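Side-chain contacts in ABC transporter substrate-binding protein-branched chain amino acid transport (Streptococcus pneumoniae, PDB 4GNR), which binds isoleucine and probably delivers branched-chain amino acids to a membrane ABC transporter as its extracytoplasmic substrate-binding protein: residues A[184-189]-A[217-222]; A[27-32]-A[275-280]; A[90-95]-A[114-119]. One frame throughout, in Å; residues are numbered along the deposited sequence. Where two conformers were deposited one is given.

The three contacts are spread over the two alpha/beta lobes of a periplasmic-binding-protein fold, with isoleucine bound between the lobes. Contact 3 and the helix 21-40 side of contact 2 flank the five-stranded parallel sheet, whereas contact 1 joins the start of helix 186-193 to the turn that ends helix 206-218, in the lobe built on the seven-stranded mixed sheet. Along the chain contact 3 closes before contact 1 opens, and both fall between the two segments of contact 2, which are 243 residues apart. The centres of contact 1 and contact 2 lie about 33 Å apart, and those of contact 2 and contact 3 about 26 Å. None touches another, and contact 2 is the one that brings distant sequence together.

Contact 1 of 3, residues A[184-189]-A[217-222]; sequences DFQAAL and RGMGID
Apolar packing carries this contact, and the thioether end of Met219 does most of it. The methyl CE of Met219 lies 3.7 Å from CB of Leu189, and SD of Met219 rests against the same carbon. Met219 reaches across because its chain runs extended through chi2 and then bends at chi3 (65°), which turns CE back toward Gln186 at the start of helix 186-193. Farther along, CD1 of Ile221 approaches the backbone O of Leu189 at 3.9 Å, while its separation from Leu189 CD2 is a looser 4.3 Å.

Met219 also meets a polar group. Its CE sits against the amide of Gln186, 3.6 Å from OE1, as the two side chains slide past each other in opposite directions. A bend at chi2 (-69°) folds the Gln186 chain, and NE2 of this amide hydrogen-bonds to OE1 of Gln215 on helix 206-218.

Both segments lie at helix ends, in the lobe built on the mixed sheet. Helix 206-218 finishes in a Schellman motif with Gly220 as the C-prime residue, its N bonded to O of Arg217 at 3.0 Å and N of Ile221 bonded to O of Ala216; Met219 and Ile221 flank that glycine and both point toward helix 186-193.

No hydrogen bond crosses between the segments; the polar groups are used within each segment or by neighbouring residues. OD1 of Asp184 accepts from N of Gln186 at 3.0 Å in an Asx turn ahead of the helix, and Arg217 bonds through NH1 to O of Ile221 and through NH2 to O of Ser246.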
loop_
_atom_site.group_PDB
_atom_site.type_symbol
_atom_site.label_atom_id
_atom_site.label_comp_id
_atom_site.label_asym_id
_atom_site.label_seq_id
_atom_site.Cartn_x
_atom_site.Cartn_y
_atom_site.Cartn_z
ATOM N N ASP A 184 -8.026 15.007 -16.838
ATOM C CA ASP A 184 -9.372 15.288 -17.424
ATOM C C ASP A 184 -10.112 13.966 -17.594
ATOM O O ASP A 184 -9.648 13.100 -18.338
ATOM C CB ASP A 184 -9.196 16.010 -18.779
ATOM C CG ASP A 184 -10.507 16.298 -19.531
ATOM O OD1 ASP A 184 -11.573 15.756 -19.228
ATOM O OD2 ASP A 184 -10.451 17.080 -20.512
ATOM N N PHE A 185 -11.250 13.824 -16.909
ATOM C CA PHE A 185 -12.077 12.595 -16.944
ATOM C C PHE A 185 -13.510 12.898 -17.411
ATOM O O PHE A 185 -14.416 12.097 -17.242
ATOM C CB PHE A 185 -12.072 11.963 -15.531
ATOM C CG PHE A 185 -10.661 11.728 -15.013
ATOM C CD1 PHE A 185 -9.965 10.574 -15.319
ATOM C CD2 PHE A 185 -10.012 12.700 -14.249
ATOM C CE1 PHE A 185 -8.640 10.414 -14.871
ATOM C CE2 PHE A 185 -8.705 12.530 -13.812
ATOM C CZ PHE A 185 -8.034 11.393 -14.131
ATOM N N GLN A 186 -13.680 14.054 -18.024
ATOM C CA GLN A 186 -15.008 14.535 -18.398
ATOM C C GLN A 186 -15.810 13.668 -19.338
ATOM O O GLN A 186 -16.989 13.396 -19.106
ATOM C CB GLN A 186 -14.892 15.967 -18.958
ATOM C CG GLN A 186 -14.387 16.975 -17.955
ATOM C CD GLN A 186 -15.396 17.230 -16.863
ATOM O OE1 GLN A 186 -16.461 17.779 -17.126
ATOM N NE2 GLN A 186 -15.045 16.910 -15.633
ATOM N N ALA A 187 -15.187 13.222 -20.410
ATOM C CA ALA A 187 -15.921 12.422 -21.405
ATOM C C ALA A 187 -16.472 11.142 -20.830
ATOM O O ALA A 187 -17.641 10.794 -21.054
ATOM C CB ALA A 187 -15.038 12.133 -22.624
ATOM N N ALA A 188 -15.630 10.407 -20.122
ATOM C CA ALA A 188 -16.073 9.148 -19.535
ATOM C C ALA A 188 -17.160 9.366 -18.502
ATOM O O ALA A 188 -18.144 8.635 -18.453
ATOM C CB ALA A 188 -14.903 8.386 -18.933
ATOM N N LEU A 189 -16.947 10.344 -17.626
ATOM C CA LEU A 189 -17.915 10.616 -16.577
ATOM C C LEU A 189 -19.271 11.038 -17.168
ATOM O O LEU A 189 -20.322 10.623 -16.693
ATOM C CB LEU A 189 -17.345 11.626 -15.580
ATOM C CG LEU A 189 -16.216 11.106 -14.693
ATOM C CD1 LEU A 189 -15.600 12.257 -13.923
ATOM C CD2 LEU A 189 -16.739 10.032 -13.729
ATOM N N ARG A 217 -18.338 14.003 -8.634
ATOM C CA ARG A 217 -19.211 14.711 -7.696
ATOM C C ARG A 217 -19.560 16.091 -8.259
ATOM O O ARG A 217 -20.696 16.557 -8.142
ATOM C CB ARG A 217 -18.495 14.779 -6.354
ATOM C CG ARG A 217 -18.193 13.403 -5.731
ATOM C CD ARG A 217 -19.400 12.833 -5.032
ATOM N NE ARG A 217 -19.130 11.515 -4.402
ATOM C CZ ARG A 217 -19.448 10.308 -4.888
ATOM N NH1 ARG A 217 -20.036 10.173 -6.063
ATOM N NH2 ARG A 217 -19.208 9.232 -4.164
ATOM N N GLY A 218 -18.586 16.734 -8.905
ATOM C CA GLY A 218 -18.814 18.061 -9.493
ATOM C C GLY A 218 -19.914 18.051 -10.545
ATOM O O GLY A 218 -20.647 19.029 -10.703
ATOM N N MET A 219 -20.024 16.968 -11.297
ATOM C CA MET A 219 -21.073 16.894 -12.304
ATOM C C MET A 219 -22.350 16.205 -11.805
ATOM O O MET A 219 -23.233 15.859 -12.594
ATOM C CB MET A 219 -20.615 16.341 -13.638
ATOM C CG MET A 219 -20.271 14.907 -13.595
ATOM S SD MET A 219 -19.944 14.215 -15.252
ATOM C CE MET A 219 -18.476 15.117 -15.694
ATOM N N GLY A 220 -22.472 16.033 -10.497
ATOM C CA GLY A 220 -23.708 15.470 -9.951
ATOM C C GLY A 220 -23.842 13.994 -9.748
ATOM O O GLY A 220 -24.949 13.505 -9.533
ATOM N N ILE A 221 -22.738 13.280 -9.889
ATOM C CA ILE A 221 -22.743 11.833 -9.636
ATOM C C ILE A 221 -22.460 11.688 -8.143
ATOM O O ILE A 221 -21.375 12.031 -7.675
ATOM C CB ILE A 221 -21.686 11.120 -10.430
ATOM C CG1 ILE A 221 -21.976 11.243 -11.926
ATOM C CG2 ILE A 221 -21.627 9.641 -10.021
ATOM C CD1 ILE A 221 -20.841 10.755 -12.804
ATOM N N ASP A 222 -23.457 11.171 -7.423
ATOM C CA ASP A 222 -23.407 11.002 -5.959
ATOM C C ASP A 222 -23.270 9.589 -5.437
ATOM O O ASP A 222 -23.010 9.383 -4.248
ATOM C CB ASP A 222 -24.683 11.609 -5.355
ATOM C CG ASP A 222 -24.759 13.076 -5.565
ATOM O OD1 ASP A 222 -23.680 13.681 -5.703
ATOM O OD2 ASP A 222 -25.884 13.618 -5.576
#

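Contact 2 of 3, residues A[27-32]-A[275-280]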
loop_
_atom_site.group_PDB
_atom_site.type_symbol
_atom_site.label_atom_id
_atom_site.label_comp_id
_atom_site.label_asym_id
_atom_site.label_seq_id
_atom_site.Cartn_x
_atom_site.Cartn_y
_atom_site.Cartn_z
ATOM N N GLU A 27 5.666 5.892 3.922
ATOM C CA GLU A 27 6.510 4.753 4.302
ATOM C C GLU A 27 7.846 5.218 4.877
ATOM O O GLU A 27 8.331 4.655 5.856
ATOM C CB GLU A 27 6.652 3.770 3.151
ATOM C CG GLU A 27 5.293 3.184 2.818
ATOM C CD GLU A 27 5.279 1.988 1.918
ATOM O OE1 GLU A 27 6.276 1.343 1.599
ATOM O OE2 GLU A 27 4.074 1.662 1.539
ATOM N N GLN A 28 8.436 6.244 4.267
ATOM C CA GLN A 28 9.665 6.831 4.786
ATOM C C GLN A 28 9.451 7.255 6.259
ATOM O O GLN A 28 10.277 6.978 7.134
ATOM C CB GLN A 28 10.052 8.037 3.919
ATOM C CG GLN A 28 11.265 8.803 4.395
ATOM C CD GLN A 28 11.396 10.121 3.621
ATOM O OE1 GLN A 28 10.403 10.781 3.291
ATOM N NE2 GLN A 28 12.617 10.511 3.349
ATOM N N LYS A 29 8.346 7.959 6.504
ATOM C CA LYS A 29 8.062 8.445 7.869
ATOM C C LYS A 29 7.834 7.295 8.844
ATOM O O LYS A 29 8.335 7.326 9.982
ATOM C CB LYS A 29 6.883 9.416 7.873
ATOM C CG LYS A 29 7.239 10.777 7.254
ATOM C CD LYS A 29 6.047 11.728 7.180
ATOM C CE LYS A 29 6.372 13.010 6.417
ATOM N NZ LYS A 29 5.157 13.807 6.126
ATOM N N GLY A 30 7.040 6.303 8.444
ATOM C CA GLY A 30 6.797 5.183 9.359
ATOM C C GLY A 30 8.070 4.361 9.628
ATOM O O GLY A 30 8.341 3.963 10.766
ATOM N N ALA A 31 8.833 4.100 8.562
ATOM C CA ALA A 31 10.076 3.341 8.687
ATOM C C ALA A 31 11.094 4.087 9.552
ATOM O O ALA A 31 11.752 3.495 10.405
ATOM C CB ALA A 31 10.634 3.038 7.300
ATOM N N GLN A 32 11.235 5.383 9.308
ATOM C CA GLN A 32 12.212 6.163 10.082
ATOM C C GLN A 32 11.817 6.227 11.565
ATOM O O GLN A 32 12.689 6.220 12.441
ATOM C CB GLN A 32 12.382 7.565 9.501
ATOM C CG GLN A 32 13.540 8.322 10.159
ATOM C CD GLN A 32 14.902 7.718 9.844
ATOM O OE1 GLN A 32 15.261 7.565 8.674
ATOM N NE2 GLN A 32 15.684 7.427 10.874
ATOM N N TYR A 275 5.513 13.505 14.304
ATOM C CA TYR A 275 5.235 14.228 13.065
ATOM C C TYR A 275 4.133 15.268 13.066
ATOM O O TYR A 275 4.023 16.063 12.131
ATOM C CB TYR A 275 4.941 13.236 11.897
ATOM C CG TYR A 275 6.067 12.283 11.626
ATOM C CD1 TYR A 275 7.254 12.738 11.095
ATOM C CD2 TYR A 275 5.925 10.921 11.845
ATOM C CE1 TYR A 275 8.297 11.890 10.845
ATOM C CE2 TYR A 275 6.963 10.051 11.605
ATOM C CZ TYR A 275 8.154 10.539 11.098
ATOM O OH TYR A 275 9.220 9.709 10.837
ATOM N N ASN A 276 3.301 15.243 14.097
ATOM C CA ASN A 276 2.163 16.164 14.218
ATOM C C ASN A 276 1.276 16.026 12.976
ATOM O O ASN A 276 0.723 17.000 12.451
ATOM C CB ASN A 276 2.590 17.614 14.350
ATOM C CG ASN A 276 1.440 18.510 14.780
ATOM O OD1 ASN A 276 0.457 18.054 15.398
ATOM N ND2 ASN A 276 1.560 19.795 14.485
ATOM N N GLU A 277 1.161 14.778 12.517
ATOM C CA GLU A 277 0.384 14.384 11.341
ATOM C C GLU A 277 -0.264 13.007 11.599
ATOM O O GLU A 277 0.179 12.257 12.449
ATOM C CB GLU A 277 1.289 14.220 10.082
ATOM C CG GLU A 277 1.952 15.516 9.622
ATOM C CD GLU A 277 2.910 15.355 8.437
ATOM O OE1 GLU A 277 3.241 14.225 8.023
ATOM O OE2 GLU A 277 3.370 16.407 7.930
ATOM N N GLU A 278 -1.272 12.703 10.796
ATOM C CA GLU A 278 -2.008 11.421 10.872
ATOM C C GLU A 278 -1.303 10.370 10.015
ATOM O O GLU A 278 -0.903 10.667 8.896
ATOM C CB GLU A 278 -3.444 11.594 10.358
ATOM C CG GLU A 278 -4.220 12.551 11.202
ATOM C CD GLU A 278 -4.426 12.025 12.610
ATOM O OE1 GLU A 278 -5.350 11.201 12.813
ATOM O OE2 GLU A 278 -3.721 12.505 13.531
ATOM N N PRO A 279 -1.094 9.149 10.531
ATOM C CA PRO A 279 -0.464 8.164 9.671
ATOM C C PRO A 279 -1.444 7.438 8.766
ATOM O O PRO A 279 -2.620 7.271 9.081
ATOM C CB PRO A 279 0.062 7.130 10.681
ATOM C CG PRO A 279 -0.901 7.220 11.848
ATOM C CD PRO A 279 -1.309 8.667 11.905
ATOM N N SER A 280 -0.977 7.047 7.585
ATOM C CA SER A 280 -1.813 6.210 6.720
ATOM C C SER A 280 -1.410 4.741 6.955
ATOM O O SER A 280 -0.408 4.423 7.611
ATOM C CB SER A 280 -1.659 6.480 5.240
ATOM O OG SER A 280 -0.476 5.938 4.748
#
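Lys29 meets Tyr275 with CB and CG, and Glu277 with its amino end. The close-packed part is the aromatic one: CB of Lys29 stands over one face of the Tyr275 ring, 4.0 Å from the centroid and 27° off the normal, in a CH-pi contact. CB lies over the CZ side of the ring, and CG covers the same face near CE1. The phenol extends past CB of Lys29 to the helix backbone, where OH of Tyr275 donates to O of Lys29 at 2.7 Å, in the carbonyl plane and on a lone pair. One residue thus supplies both the cover for the ring and the acceptor for its hydroxyl, which should restrict the tilt of the ring.

Toward the surface the contact thins to a single ion pair. With its chain extended beyond CG, Lys29 brings NZ to OE1 of Glu277 at 2.7 Å, on the syn lone pair; OE2 of Glu277 remains 3.6 Å from NZ. The two side chains cross at about a right angle.

The contact ties the middle of helix 21-40, whose Ala31 and Gln32 pack on Phe12 of strand 7-14, to the loop between helices 262-275 and 281-297, with Tyr271 touching both Lys29 and Tyr275.

Contact 3 of 3, residues A[90-95]-A[114-119]; sequences AAVANA and KGQDYL
A type I beta turn from Gln116 to Leu119, leading into the edge strand 119-121 of the parallel sheet, packs here against helix 85-97 through Val92. The branched end of this valine faces the amide of Gln116 without any hydrogen bond between them. With chi1 at 61°, both methyls of Val92 are turned to the amide, CG2 lying 3.5 Å from OE1 of Gln116 and CG1 3.9 Å from its NE2. Gln116 presents that group through a bend at chi2 (-76°). The same CG2 meets CB of Leu119 at 3.9 Å, so one methyl touches the first and the last residue of the turn, in directions about a right angle apart.

In the parallel sheet, strand 119-121 lies beside strand 102-104, and the backbones of Tyr118 and Leu102 are hydrogen-bonded as the turn enters it. Leu102 also packs against the side chains of Ala91, Ala95 and Leu119, joining the helix and the turn over one strand.

The turn itself is closed by a weak bond from N of Leu119 to O of Gln116 at 3.3 Å. On its outer side, OD2 of Asp117 forms a salt bridge with NZ of Lys307.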
loop_
_atom_site.group_PDB
_atom_site.type_symbol
_atom_site.label_atom_id
_atom_site.label_comp_id
_atom_site.label_asym_id
_atom_site.label_seq_id
_atom_site.Cartn_x
_atom_site.Cartn_y
_atom_site.Cartn_z
ATOM N N ALA A 90 10.749 -4.075 -10.435
ATOM C CA ALA A 90 11.971 -3.590 -11.082
ATOM C C ALA A 90 13.187 -3.619 -10.169
ATOM O O ALA A 90 14.310 -3.526 -10.682
ATOM C CB ALA A 90 11.742 -2.154 -11.611
ATOM N N ALA A 91 12.986 -3.665 -8.865
ATOM C CA ALA A 91 14.068 -3.656 -7.903
ATOM C C ALA A 91 14.581 -5.026 -7.457
ATOM O O ALA A 91 15.740 -5.179 -7.099
ATOM C CB ALA A 91 13.597 -2.907 -6.637
ATOM N N VAL A 92 13.702 -6.025 -7.509
ATOM C CA VAL A 92 14.004 -7.308 -6.902
ATOM C C VAL A 92 15.210 -8.036 -7.462
ATOM O O VAL A 92 16.007 -8.575 -6.703
ATOM C CB VAL A 92 12.733 -8.228 -6.813
ATOM C CG1 VAL A 92 12.150 -8.552 -8.171
ATOM C CG2 VAL A 92 13.051 -9.497 -6.034
ATOM N N ALA A 93 15.384 -8.078 -8.787
ATOM C CA ALA A 93 16.517 -8.834 -9.333
ATOM C C ALA A 93 17.858 -8.254 -8.884
ATOM O O ALA A 93 18.811 -8.998 -8.628
ATOM C CB ALA A 93 16.457 -8.908 -10.849
ATOM N N ASN A 94 17.919 -6.927 -8.760
ATOM C CA ASN A 94 19.154 -6.276 -8.342
ATOM C C ASN A 94 19.490 -6.578 -6.892
ATOM O O ASN A 94 20.647 -6.796 -6.561
ATOM C CB ASN A 94 19.155 -4.792 -8.676
ATOM C CG ASN A 94 19.184 -4.541 -10.176
ATOM O OD1 ASN A 94 19.571 -5.414 -10.957
ATOM N ND2 ASN A 94 18.827 -3.327 -10.585
ATOM N N ALA A 95 18.488 -6.612 -6.021
ATOM C CA ALA A 95 18.745 -6.986 -4.640
ATOM C C ALA A 95 19.194 -8.472 -4.586
ATOM O O ALA A 95 20.123 -8.844 -3.870
ATOM C CB ALA A 95 17.493 -6.807 -3.780
ATOM N N LYS A 114 6.753 -15.124 -6.191
ATOM C CA LYS A 114 6.969 -16.507 -6.662
ATOM C C LYS A 114 8.412 -16.789 -7.010
ATOM O O LYS A 114 8.968 -16.151 -7.901
ATOM C CB LYS A 114 6.052 -16.867 -7.836
ATOM C CG LYS A 114 4.606 -17.112 -7.456
ATOM C CD LYS A 114 3.617 -17.453 -8.570
ATOM C CE LYS A 114 2.257 -17.643 -7.815
ATOM N NZ LYS A 114 1.013 -17.970 -8.563
ATOM N N GLY A 115 9.013 -17.755 -6.313
ATOM C CA GLY A 115 10.411 -18.114 -6.548
ATOM C C GLY A 115 11.451 -17.091 -6.127
ATOM O O GLY A 115 12.637 -17.289 -6.383
ATOM N N GLN A 116 11.016 -16.033 -5.446
ATOM C CA GLN A 116 11.926 -14.938 -5.072
ATOM C C GLN A 116 12.470 -15.150 -3.684
ATOM O O GLN A 116 11.856 -14.741 -2.697
ATOM C CB GLN A 116 11.168 -13.609 -5.162
ATOM C CG GLN A 116 10.642 -13.257 -6.542
ATOM C CD GLN A 116 11.685 -12.765 -7.515
ATOM O OE1 GLN A 116 12.881 -12.772 -7.239
ATOM N NE2 GLN A 116 11.235 -12.328 -8.680
ATOM N N ASP A 117 13.632 -15.764 -3.578
ATOM C CA ASP A 117 14.131 -16.055 -2.258
ATOM C C ASP A 117 14.517 -14.781 -1.469
ATOM O O ASP A 117 14.623 -14.851 -0.247
ATOM C CB ASP A 117 15.281 -17.033 -2.362
ATOM C CG ASP A 117 15.492 -17.808 -1.098
ATOM O OD1 ASP A 117 14.486 -18.169 -0.453
ATOM O OD2 ASP A 117 16.649 -18.117 -0.790
ATOM N N TYR A 118 14.717 -13.643 -2.154
ATOM C CA TYR A 118 15.096 -12.402 -1.486
ATOM C C TYR A 118 14.006 -11.348 -1.421
ATOM O O TYR A 118 14.301 -10.219 -1.040
ATOM C CB TYR A 118 16.400 -11.845 -2.090
ATOM C CG TYR A 118 17.580 -12.724 -1.718
ATOM C CD1 TYR A 118 18.260 -12.501 -0.533
ATOM C CD2 TYR A 118 17.968 -13.809 -2.489
ATOM C CE1 TYR A 118 19.292 -13.308 -0.123
ATOM C CE2 TYR A 118 19.032 -14.641 -2.089
ATOM C CZ TYR A 118 19.667 -14.375 -0.898
ATOM O OH TYR A 118 20.708 -15.179 -0.477
ATOM N N LEU A 119 12.771 -11.675 -1.778
ATOM C CA LEU A 119 11.672 -10.720 -1.695
ATOM C C LEU A 119 10.671 -11.142 -0.621
ATOM O O LEU A 119 10.298 -12.316 -0.529
ATOM C CB LEU A 119 10.921 -10.599 -3.016
ATOM C CG LEU A 119 9.818 -9.526 -3.066
ATOM C CD1 LEU A 119 10.376 -8.126 -2.869
ATOM C CD2 LEU A 119 9.074 -9.610 -4.390
#